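Local coordinates for trehalose synthase regulatory protein (Candida albicans, PDB 5HUS) that probably serves as a regulatory subunit of the trehalose-synthesising complex, its C-terminal domain having a trehalose-phosphatase-like HAD fold, at residues Val48-Asp52 and Val294-Asn298. Sequence-based numbering, arbitrary orientation.
Sequences VNVID and VRGIN
Asn49 OD1 accepts a weak hydrogen bond from the backbone N of Ile297, 3.2 Å long but bent to 128° at the hydrogen. The same oxygen lies 3.6 Å from Gly296 CA, so it sits at the very start of helix 297-304, beside the N-cap residue Gly296. Asn49 is the centre of an inverse gamma turn, closed by a weak bond from Val50 N to Val48 O; with CG anti to the carbonyl carbon (chi1 -80°), its amide reaches the helix start.

The apolar part of the contact pairs Ile51 with Ile297. The delta methyl of Ile297 packs against the beta branch of Ile51, CD1 lying 3.6 Å from Ile51 CG2 and 3.8 Å from Ile51 CB. Extension of Ile297 through CG1, which is anti to the backbone N (chi1 -178°), carries CD1 across. Ile51 also touches Leu301 one turn along the helix, while backbone bonds to Glu28 and Ser30 hold it alongside strand 28-29 and the residue that follows it.

The contact thus joins the small parallel pair 28-29/50-51 to the C-terminal helix of the HAD-like domain. With 229 Å² buried, one bent bond and one methyl contact, the link is a modest surface one, part polar and part apolar.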
loop_
_atom_site.group_PDB
_atom_site.type_symbol
_atom_site.label_atom_id
_atom_site.label_comp_id
_atom_site.label_asym_id
_atom_site.label_seq_id
_atom_site.Cartn_x
_atom_site.Cartn_y
_atom_site.Cartn_z
ATOM N N VAL A 48 12.229 12.088 -4.231
ATOM C CA VAL A 48 13.564 11.822 -3.708
ATOM C C VAL A 48 13.534 10.670 -2.701
ATOM O O VAL A 48 14.566 10.068 -2.404
ATOM C CB VAL A 48 14.178 13.081 -3.046
ATOM C CG1 VAL A 48 13.713 13.214 -1.600
ATOM C CG2 VAL A 48 15.703 13.031 -3.115
ATOM N N ASN A 49 12.347 10.360 -2.187
ATOM C CA ASN A 49 12.178 9.222 -1.287
ATOM C C ASN A 49 11.821 7.968 -2.065
ATOM O O ASN A 49 10.752 7.383 -1.887
ATOM C CB ASN A 49 11.112 9.514 -0.235
ATOM C CG ASN A 49 11.638 10.364 0.899
ATOM O OD1 ASN A 49 12.756 10.159 1.376
ATOM N ND2 ASN A 49 10.838 11.327 1.337
ATOM N N VAL A 50 12.733 7.576 -2.944
ATOM C CA VAL A 50 12.577 6.396 -3.772
ATOM C C VAL A 50 13.801 5.518 -3.543
ATOM O O VAL A 50 14.887 6.028 -3.276
ATOM C CB VAL A 50 12.436 6.781 -5.260
ATOM C CG1 VAL A 50 12.222 5.559 -6.121
ATOM C CG2 VAL A 50 11.290 7.764 -5.438
ATOM N N ILE A 51 13.637 4.202 -3.616
ATOM C CA ILE A 51 14.780 3.314 -3.447
ATOM C C ILE A 51 14.655 2.084 -4.344
ATOM O O ILE A 51 13.558 1.702 -4.745
ATOM C CB ILE A 51 14.947 2.886 -1.963
ATOM C CG1 ILE A 51 16.362 2.355 -1.709
ATOM C CG2 ILE A 51 13.877 1.876 -1.561
ATOM C CD1 ILE A 51 16.820 2.476 -0.277
ATOM N N ASP A 52 15.794 1.479 -4.665
ATOM C CA ASP A 52 15.841 0.288 -5.495
ATOM C C ASP A 52 15.708 -0.978 -4.644
ATOM O O ASP A 52 15.954 -0.949 -3.438
ATOM C CB ASP A 52 17.149 0.265 -6.295
ATOM C CG ASP A 52 18.370 0.294 -5.404
ATOM O OD1 ASP A 52 18.513 1.256 -4.618
ATOM O OD2 ASP A 52 19.176 -0.655 -5.476
ATOM N N VAL A 294 9.614 10.665 9.787
ATOM C CA VAL A 294 11.023 10.597 9.386
ATOM C C VAL A 294 11.246 11.452 8.151
ATOM O O VAL A 294 10.375 11.542 7.291
ATOM C CB VAL A 294 11.497 9.163 9.059
ATOM C CG1 VAL A 294 12.193 8.528 10.249
ATOM C CG2 VAL A 294 10.349 8.311 8.540
ATOM N N ARG A 295 12.424 12.055 8.035
ATOM C CA ARG A 295 12.654 13.001 6.948
ATOM C C ARG A 295 13.290 12.380 5.708
ATOM O O ARG A 295 13.400 13.039 4.675
ATOM C CB ARG A 295 13.504 14.169 7.452
ATOM C CG ARG A 295 12.803 14.936 8.551
ATOM C CD ARG A 295 13.317 16.350 8.717
ATOM N NE ARG A 295 12.335 17.164 9.427
ATOM C CZ ARG A 295 11.535 18.052 8.842
ATOM N NH1 ARG A 295 11.615 18.260 7.534
ATOM N NH2 ARG A 295 10.663 18.739 9.567
ATOM N N GLY A 296 13.686 11.115 5.796
ATOM C CA GLY A 296 14.253 10.429 4.646
ATOM C C GLY A 296 14.118 8.921 4.713
ATOM O O GLY A 296 13.943 8.350 5.788
ATOM N N ILE A 297 14.215 8.265 3.561
ATOM C CA ILE A 297 14.073 6.815 3.511
ATOM C C ILE A 297 15.284 6.101 4.123
ATOM O O ILE A 297 15.138 5.059 4.762
ATOM C CB ILE A 297 13.845 6.325 2.061
ATOM C CG1 ILE A 297 13.661 4.807 2.027
ATOM C CG2 ILE A 297 14.983 6.761 1.147
ATOM C CD1 ILE A 297 12.810 4.329 0.874
ATOM N N ASN A 298 16.480 6.655 3.942
ATOM C CA ASN A 298 17.657 6.038 4.535
ATOM C C ASN A 298 17.571 6.065 6.057
ATOM O O ASN A 298 17.954 5.106 6.725
ATOM C CB ASN A 298 18.939 6.726 4.055
ATOM C CG ASN A 298 19.242 6.431 2.597
ATOM O OD1 ASN A 298 18.334 6.341 1.770
ATOM N ND2 ASN A 298 20.521 6.270 2.276
#